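Local coordinates for programmed cell death 6-interacting protein (Homo sapiens, PDB 5WA1) that acts as a class E VPS protein sorting cargo into multivesicular bodies and working in cytokinesis, membrane repair and apoptosis, here as its Bro1 domain with a CHMP4C peptide, at residues 229-234 and 278-283. Sequence-based numbering, arbitrary orientation.
Sequences MKDAII and EYHQSI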
ATOM      1  N   MET A 229     -22.686   9.394  -2.767  1.00 59.96           N
ATOM      2  CA  MET A 229     -22.356  10.305  -3.854  1.00 59.58           C
ATOM      3  C   MET A 229     -23.074   9.886  -5.140  1.00 58.02           C
ATOM      4  O   MET A 229     -23.701   8.822  -5.218  1.00 56.70           O
ATOM      5  CB  MET A 229     -20.840  10.360  -4.062  1.00 59.28           C
ATOM      6  CG  MET A 229     -20.099  10.986  -2.874  1.00 71.42           C
ATOM      7  SD  MET A 229     -18.354  11.346  -3.187  1.00 67.10           S
ATOM      8  CE  MET A 229     -18.509  12.819  -4.205  1.00 71.41           C
ATOM      9  N   LYS A 230     -22.983  10.746  -6.159  1.00 55.89           N
ATOM     10  CA  LYS A 230     -23.638  10.470  -7.433  1.00 62.67           C
ATOM     11  C   LYS A 230     -23.138   9.152  -8.006  1.00 61.83           C
ATOM     12  O   LYS A 230     -21.938   8.860  -7.979  1.00 53.63           O
ATOM     13  CB  LYS A 230     -23.372  11.593  -8.440  1.00 59.01           C
ATOM     14  CG  LYS A 230     -23.986  12.946  -8.092  1.00 70.86           C
ATOM     15  CD  LYS A 230     -23.547  14.012  -9.092  1.00 81.18           C
ATOM     16  CE  LYS A 230     -24.193  15.359  -8.792  1.00105.76           C
ATOM     17  NZ  LYS A 230     -23.715  16.442  -9.703  1.00113.09           N
ATOM     18  N   ASP A 231     -24.063   8.354  -8.536  1.00 55.18           N
ATOM     19  CA  ASP A 231     -23.658   7.060  -9.079  1.00 61.47           C
ATOM     20  C   ASP A 231     -22.695   7.214 -10.249  1.00 49.50           C
ATOM     21  O   ASP A 231     -21.834   6.351 -10.448  1.00 46.34           O
ATOM     22  CB  ASP A 231     -24.890   6.247  -9.479  1.00 51.48           C
ATOM     23  CG  ASP A 231     -25.708   5.818  -8.272  1.00 69.04           C
ATOM     24  OD1 ASP A 231     -25.303   4.850  -7.591  1.00 64.62           O
ATOM     25  OD2 ASP A 231     -26.749   6.454  -7.996  1.00 77.56           O
ATOM     26  N   ALA A 232     -22.808   8.303 -11.016  1.00 47.30           N
ATOM     27  CA  ALA A 232     -21.835   8.563 -12.079  1.00 54.56           C
ATOM     28  C   ALA A 232     -20.413   8.632 -11.528  1.00 56.65           C
ATOM     29  O   ALA A 232     -19.470   8.119 -12.144  1.00 47.47           O
ATOM     30  CB  ALA A 232     -22.174   9.867 -12.797  1.00 56.33           C
ATOM     31  N   ILE A 233     -20.242   9.275 -10.377  1.00 47.79           N
ATOM     32  CA  ILE A 233     -18.914   9.425  -9.796  1.00 49.53           C
ATOM     33  C   ILE A 233     -18.435   8.106  -9.215  1.00 46.08           C
ATOM     34  O   ILE A 233     -17.270   7.720  -9.382  1.00 45.37           O
ATOM     35  CB  ILE A 233     -18.941  10.539  -8.735  1.00 54.29           C
ATOM     36  CG1 ILE A 233     -19.151  11.894  -9.410  1.00 69.94           C
ATOM     37  CG2 ILE A 233     -17.685  10.503  -7.870  1.00 55.42           C
ATOM     38  CD1 ILE A 233     -18.177  12.162 -10.531  1.00 77.25           C
ATOM     39  N   ILE A 234     -19.321   7.397  -8.517  1.00 43.79           N
ATOM     40  CA  ILE A 234     -18.953   6.108  -7.943  1.00 49.48           C
ATOM     41  C   ILE A 234     -18.488   5.146  -9.032  1.00 48.85           C
ATOM     42  O   ILE A 234     -17.543   4.375  -8.834  1.00 38.94           O
ATOM     43  CB  ILE A 234     -20.133   5.544  -7.133  1.00 42.52           C
ATOM     44  CG1 ILE A 234     -20.392   6.448  -5.913  1.00 46.93           C
ATOM     45  CG2 ILE A 234     -19.851   4.122  -6.687  1.00 45.15           C
ATOM     46  CD1 ILE A 234     -21.603   6.040  -5.095  1.00 52.16           C
ATOM     47  N   GLU A 278     -20.029  -1.104 -13.478  1.00 35.16           N
ATOM     48  CA  GLU A 278     -21.201  -1.367 -14.327  1.00 33.88           C
ATOM     49  C   GLU A 278     -22.496  -1.228 -13.539  1.00 38.88           C
ATOM     50  O   GLU A 278     -23.513  -0.765 -14.072  1.00 40.03           O
ATOM     51  CB  GLU A 278     -21.104  -2.761 -14.935  1.00 37.65           C
ATOM     52  CG  GLU A 278     -20.031  -2.930 -16.001  1.00 36.41           C
ATOM     53  CD  GLU A 278     -20.359  -2.211 -17.312  1.00 53.33           C
ATOM     54  OE1 GLU A 278     -21.355  -1.445 -17.370  1.00 41.35           O
ATOM     55  OE2 GLU A 278     -19.609  -2.406 -18.296  1.00 55.58           O
ATOM     56  N   TYR A 279     -22.487  -1.649 -12.274  1.00 36.38           N
ATOM     57  CA  TYR A 279     -23.691  -1.562 -11.460  1.00 41.49           C
ATOM     58  C   TYR A 279     -24.093  -0.111 -11.239  1.00 48.59           C
ATOM     59  O   TYR A 279     -25.258   0.253 -11.416  1.00 42.47           O
ATOM     60  CB  TYR A 279     -23.488  -2.278 -10.126  1.00 45.96           C
ATOM     61  CG  TYR A 279     -24.651  -2.114  -9.181  1.00 51.58           C
ATOM     62  CD1 TYR A 279     -25.840  -2.806  -9.391  1.00 58.35           C
ATOM     63  CD2 TYR A 279     -24.569  -1.263  -8.089  1.00 54.62           C
ATOM     64  CE1 TYR A 279     -26.911  -2.660  -8.539  1.00 58.44           C
ATOM     65  CE2 TYR A 279     -25.640  -1.106  -7.227  1.00 60.79           C
ATOM     66  CZ  TYR A 279     -26.805  -1.807  -7.459  1.00 62.18           C
ATOM     67  OH  TYR A 279     -27.864  -1.662  -6.609  1.00 64.12           O
ATOM     68  N   HIS A 280     -23.135   0.741 -10.861  1.00 36.91           N
ATOM     69  CA  HIS A 280     -23.473   2.135 -10.622  1.00 39.57           C
ATOM     70  C   HIS A 280     -23.740   2.879 -11.921  1.00 38.12           C
ATOM     71  O   HIS A 280     -24.576   3.787 -11.950  1.00 41.65           O
ATOM     72  CB  HIS A 280     -22.375   2.808  -9.800  1.00 40.11           C
ATOM     73  CG  HIS A 280     -22.372   2.359  -8.373  1.00 44.77           C
ATOM     74  ND1 HIS A 280     -23.263   2.848  -7.446  1.00 46.00           N
ATOM     75  CD2 HIS A 280     -21.638   1.415  -7.733  1.00 42.16           C
ATOM     76  CE1 HIS A 280     -23.061   2.249  -6.285  1.00 50.35           C
ATOM     77  NE2 HIS A 280     -22.084   1.373  -6.434  1.00 49.98           N
ATOM     78  N   GLN A 281     -23.070   2.501 -13.007  1.00 37.23           N
ATOM     79  CA  GLN A 281     -23.422   3.093 -14.289  1.00 39.14           C
ATOM     80  C   GLN A 281     -24.826   2.682 -14.717  1.00 40.70           C
ATOM     81  O   GLN A 281     -25.526   3.473 -15.353  1.00 38.10           O
ATOM     82  CB  GLN A 281     -22.396   2.705 -15.353  1.00 35.68           C
ATOM     83  CG  GLN A 281     -22.493   3.539 -16.630  1.00 40.63           C
ATOM     84  CD  GLN A 281     -22.013   4.958 -16.420  1.00 47.71           C
ATOM     85  OE1 GLN A 281     -21.343   5.255 -15.428  1.00 42.84           O
ATOM     86  NE2 GLN A 281     -22.352   5.848 -17.345  1.00 54.48           N
ATOM     87  N   SER A 282     -25.257   1.467 -14.363  1.00 38.32           N
ATOM     88  CA  SER A 282     -26.596   1.021 -14.721  1.00 39.67           C
ATOM     89  C   SER A 282     -27.670   1.823 -13.986  1.00 44.16           C
ATOM     90  O   SER A 282     -28.747   2.078 -14.545  1.00 47.20           O
ATOM     91  CB  SER A 282     -26.754  -0.480 -14.442  1.00 38.56           C
ATOM     92  OG  SER A 282     -27.091  -0.696 -13.073  1.00 40.17           O
ATOM     93  N   ILE A 283     -27.407   2.213 -12.737  1.00 39.69           N
ATOM     94  CA  ILE A 283     -28.338   3.072 -12.004  1.00 45.50           C
ATOM     95  C   ILE A 283     -28.500   4.410 -12.717  1.00 48.94           C
ATOM     96  O   ILE A 283     -29.617   4.928 -12.858  1.00 49.11           O
ATOM     97  CB  ILE A 283     -27.853   3.265 -10.551  1.00 48.71           C
ATOM     98  CG1 ILE A 283     -27.870   1.931  -9.804  1.00 46.30           C
ATOM     99  CG2 ILE A 283     -28.706   4.328  -9.825  1.00 49.63           C
ATOM    100  CD1 ILE A 283     -27.301   2.012  -8.403  1.00 50.88           C
TER
HETATM  101  O   HOH W   1     -20.198   7.363 -14.857  1.00 54.97           O
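His280 reaches from helix 262-287 to the first turn of helix 231-252, where its ND1 donates a hydrogen bond to Asp231 OD1 at 2.9 Å. The bond is almost straight (N-H...O 169°): OD1 lies exactly in the ring plane and accepts through its anti lone pair, on the side away from OD2. Carboxylate and imidazole are nearly coplanar, their planes 21° apart, although the two side chains cross at about a right angle. With ND1 as donor at the edge, apolar groups take the faces. Ile234 sets its CG2 methyl over the ring centre, a CH-pi contact with 3.4 Å to the centroid; the branch anti to the backbone N is the one laid over the ring, CG1 (chi1 -66°) lying beside that N. On the opposite face lies Tyr279 CD2, so the imidazole is held between a methyl and the edge of its neighbour's phenol ring. Both segments belong to the elongated, largely helical Bro1 domain, in the part that binds CHMP4 proteins; the pairing joins two helices consecutive in the chain. At the start of helix 231-252, Lys230 occupies the N-cap position and salt-bridges an acidic side chain of the bound peptide. The Ile234 side chain also packs on Phe221 and Ala224 of helix 202-226. Ile283 crosses Asp231 at about a right angle, its CG2 3.4 Å from OD2 and its CD1 3.6 Å from OD1, two methyls against the two carboxylate oxygens. A water donates to Ala232 O (2.9 Å); its second leg, to Gln281 OE1, is unusually short and less certain.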